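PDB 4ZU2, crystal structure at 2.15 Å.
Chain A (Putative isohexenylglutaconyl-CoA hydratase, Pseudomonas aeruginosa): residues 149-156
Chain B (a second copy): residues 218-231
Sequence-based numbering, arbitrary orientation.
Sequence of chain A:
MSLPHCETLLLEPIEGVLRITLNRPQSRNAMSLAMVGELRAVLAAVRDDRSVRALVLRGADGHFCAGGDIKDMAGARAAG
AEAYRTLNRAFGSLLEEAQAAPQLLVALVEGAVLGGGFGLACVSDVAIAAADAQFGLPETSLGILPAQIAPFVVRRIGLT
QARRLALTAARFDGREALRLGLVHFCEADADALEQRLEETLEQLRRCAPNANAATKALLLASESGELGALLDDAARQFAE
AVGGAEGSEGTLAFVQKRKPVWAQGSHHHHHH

Chain A (149-156) IAPFVVRR
Chain B, residues 218-231: LLLASESGELGALL

A helix can pack against a helix-loop-helix by filling the space between with apolar groups and tying one end to a backbone carbonyl. Here chain A is helical, and chain B runs from a helix that includes Leu B218 to Leu B220, through a loop with a type I turn (Ala B221 to Ser B224) and a cis peptide before Gly B225 (phi/psi 143/87), into a helix from Leu B227. That second helix runs at 133° to chain A's, with axes 10.3 Å apart at closest.

Ile A149 points away. Ala A150's lone methyl suits a close approach: its CA is 5.4 Å from Leu B219 CA, its CB 4.0 Å from Leu B219 CD2 (Leu B219 m, t). Pro A151, its CA 4.9 Å from Ser B222 CA, sets CB 3.9 Å from Leu B227 CD1 (t, p) and CG 3.7 Å from Leu B231 CD2 (m, t). Phe A152 (chi1 m) meets Leu B227 CD2 obliquely, 3.9 Å from CZ. Val A154 (t) sets CG2 3.7 Å from Leu B219 CD2; Ser B222 (p), CA-to-CB toward chain A, donates from OG to Leu B219 O (2.5 Å), satisfying the hydroxyl amid apolar neighbours. Arg A155 (m, t, t), sideways at CA-to-CB, is long enough for NH2 to donate to Ser B222 O (3.2 Å, 174°), while Leu B227 CD1 covers one guanidinium face. Altogether 562 Å² is buried.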

# COMPACT_ATOMS: atom_id res chain seq x y z
N ILE A 149 1.21 4.39 -17.26
CA ILE A 149 0.87 4.90 -15.92
C ILE A 149 0.59 3.78 -14.92
O ILE A 149 0.91 3.92 -13.72
CB ILE A 149 -0.32 5.86 -16.01
CG1 ILE A 149 0.11 7.15 -16.74
CG2 ILE A 149 -0.87 6.22 -14.71
CD1 ILE A 149 -1.02 7.84 -17.35
N ALA A 150 -0.04 2.69 -15.39
CA ALA A 150 -0.64 1.69 -14.50
C ALA A 150 0.26 1.27 -13.32
O ALA A 150 -0.12 1.35 -12.16
CB ALA A 150 -1.06 0.46 -15.27
N PRO A 151 1.47 0.84 -13.62
CA PRO A 151 2.36 0.38 -12.55
C PRO A 151 2.79 1.49 -11.59
O PRO A 151 2.98 1.24 -10.42
CB PRO A 151 3.57 -0.16 -13.32
CG PRO A 151 3.46 0.34 -14.66
CD PRO A 151 2.04 0.58 -14.94
N PHE A 152 2.87 2.73 -12.07
CA PHE A 152 3.29 3.79 -11.21
C PHE A 152 2.13 4.29 -10.30
O PHE A 152 2.35 4.74 -9.18
CB PHE A 152 3.96 4.90 -12.01
CG PHE A 152 5.25 4.48 -12.71
CD1 PHE A 152 6.43 4.32 -12.00
CD2 PHE A 152 5.26 4.28 -14.10
CE1 PHE A 152 7.59 3.96 -12.65
CE2 PHE A 152 6.39 3.89 -14.74
CZ PHE A 152 7.57 3.73 -14.03
N VAL A 153 0.90 4.16 -10.76
CA VAL A 153 -0.22 4.58 -9.94
C VAL A 153 -0.54 3.51 -8.89
O VAL A 153 -0.91 3.84 -7.77
CB VAL A 153 -1.48 4.94 -10.77
CG1 VAL A 153 -2.05 3.74 -11.49
CG2 VAL A 153 -2.57 5.57 -9.87
N VAL A 154 -0.44 2.24 -9.24
CA VAL A 154 -0.63 1.17 -8.26
C VAL A 154 0.47 1.30 -7.19
O VAL A 154 0.20 1.25 -6.00
CB VAL A 154 -0.56 -0.22 -8.94
CG1 VAL A 154 -0.62 -1.34 -7.89
CG2 VAL A 154 -1.65 -0.32 -9.98
N ARG A 155 1.71 1.57 -7.62
CA ARG A 155 2.79 1.85 -6.67
C ARG A 155 2.48 3.10 -5.83
O ARG A 155 2.80 3.16 -4.65
CB ARG A 155 4.13 1.97 -7.39
CG ARG A 155 4.76 0.62 -7.67
CD ARG A 155 5.72 0.57 -8.84
NE ARG A 155 5.64 -0.79 -9.37
CZ ARG A 155 6.66 -1.60 -9.61
NH1 ARG A 155 7.91 -1.18 -9.42
NH2 ARG A 155 6.43 -2.83 -10.05
N ARG A 156 1.80 4.07 -6.43
CA ARG A 156 1.61 5.36 -5.81
C ARG A 156 0.62 5.30 -4.62
O ARG A 156 0.97 5.67 -3.52
CB ARG A 156 1.15 6.40 -6.82
CG ARG A 156 1.09 7.81 -6.22
CD ARG A 156 2.46 8.32 -5.92
NE ARG A 156 2.47 9.72 -5.56
CZ ARG A 156 3.57 10.45 -5.47
NH1 ARG A 156 4.75 9.90 -5.68
NH2 ARG A 156 3.49 11.72 -5.12
N LEU B 218 -3.77 -4.84 -16.72
CA LEU B 218 -2.47 -4.20 -16.46
C LEU B 218 -2.24 -3.83 -15.00
O LEU B 218 -1.16 -4.01 -14.50
CB LEU B 218 -2.33 -2.93 -17.31
CG LEU B 218 -2.05 -3.14 -18.79
CD1 LEU B 218 -1.90 -1.78 -19.45
CD2 LEU B 218 -0.79 -3.98 -19.01
N LEU B 219 -3.23 -3.22 -14.35
CA LEU B 219 -3.11 -2.85 -12.94
C LEU B 219 -2.87 -4.11 -12.11
O LEU B 219 -1.94 -4.15 -11.29
CB LEU B 219 -4.38 -2.19 -12.44
CG LEU B 219 -4.94 -0.91 -13.06
CD1 LEU B 219 -6.38 -0.67 -12.57
CD2 LEU B 219 -4.10 0.20 -12.66
N LEU B 220 -3.70 -5.13 -12.31
CA LEU B 220 -3.53 -6.41 -11.61
C LEU B 220 -2.12 -7.02 -11.78
O LEU B 220 -1.56 -7.58 -10.83
CB LEU B 220 -4.62 -7.41 -12.04
CG LEU B 220 -6.04 -7.03 -11.59
CD1 LEU B 220 -7.05 -7.94 -12.25
CD2 LEU B 220 -6.23 -7.07 -10.03
N ALA B 221 -1.56 -6.91 -12.97
CA ALA B 221 -0.25 -7.48 -13.30
C ALA B 221 0.87 -6.64 -12.79
O ALA B 221 2.00 -7.07 -12.80
CB ALA B 221 -0.11 -7.60 -14.82
N SER B 222 0.58 -5.42 -12.36
CA SER B 222 1.65 -4.47 -12.12
C SER B 222 2.54 -4.75 -10.88
O SER B 222 3.49 -4.02 -10.63
CB SER B 222 1.11 -3.03 -12.11
OG SER B 222 0.25 -2.90 -10.99
N GLU B 223 2.27 -5.85 -10.17
CA GLU B 223 3.07 -6.30 -9.01
C GLU B 223 4.10 -7.42 -9.24
O GLU B 223 5.05 -7.54 -8.46
CB GLU B 223 2.13 -6.88 -7.95
CG GLU B 223 1.24 -8.01 -8.52
CD GLU B 223 0.74 -9.01 -7.46
OE1 GLU B 223 0.84 -8.72 -6.25
OE2 GLU B 223 0.26 -10.11 -7.86
N SER B 224 3.91 -8.21 -10.29
CA SER B 224 4.35 -9.62 -10.33
C SER B 224 5.85 -9.98 -10.29
O SER B 224 6.24 -10.81 -9.46
CB SER B 224 3.73 -10.32 -11.55
OG SER B 224 2.79 -11.30 -11.15
N GLY B 225 6.70 -9.41 -11.14
CA GLY B 225 6.34 -8.41 -12.11
C GLY B 225 7.50 -7.44 -12.20
O GLY B 225 7.55 -6.46 -11.47
N GLU B 226 8.47 -7.74 -13.04
CA GLU B 226 9.54 -6.80 -13.36
C GLU B 226 8.99 -5.60 -14.20
O GLU B 226 8.22 -5.79 -15.12
CB GLU B 226 10.65 -7.51 -14.10
CG GLU B 226 10.22 -8.16 -15.42
CD GLU B 226 9.64 -9.56 -15.24
OE1 GLU B 226 9.21 -9.86 -14.11
OE2 GLU B 226 9.62 -10.36 -16.21
N LEU B 227 9.44 -4.39 -13.87
CA LEU B 227 8.79 -3.18 -14.28
C LEU B 227 8.98 -2.90 -15.80
O LEU B 227 8.02 -2.66 -16.51
CB LEU B 227 9.31 -2.02 -13.40
CG LEU B 227 8.90 -0.60 -13.82
CD1 LEU B 227 7.39 -0.51 -13.91
CD2 LEU B 227 9.42 0.48 -12.90
N GLY B 228 10.24 -2.91 -16.25
CA GLY B 228 10.62 -2.76 -17.65
C GLY B 228 9.84 -3.60 -18.63
O GLY B 228 9.40 -3.08 -19.64
N ALA B 229 9.62 -4.87 -18.31
CA ALA B 229 8.94 -5.83 -19.17
C ALA B 229 7.45 -5.56 -19.20
O ALA B 229 6.80 -5.62 -20.23
CB ALA B 229 9.17 -7.26 -18.62
N LEU B 230 6.89 -5.27 -18.04
CA LEU B 230 5.54 -4.81 -17.96
C LEU B 230 5.29 -3.55 -18.84
O LEU B 230 4.26 -3.45 -19.50
CB LEU B 230 5.18 -4.52 -16.49
CG LEU B 230 3.76 -4.02 -16.32
CD1 LEU B 230 2.78 -4.89 -17.06
CD2 LEU B 230 3.39 -3.96 -14.88
N LEU B 231 6.22 -2.60 -18.84
CA LEU B 231 6.08 -1.41 -19.69
C LEU B 231 6.17 -1.72 -21.21
O LEU B 231 5.35 -1.20 -22.04
CB LEU B 231 7.06 -0.32 -19.24
CG LEU B 231 6.77 0.32 -17.84
CD1 LEU B 231 7.92 1.22 -17.51
CD2 LEU B 231 5.40 1.12 -17.75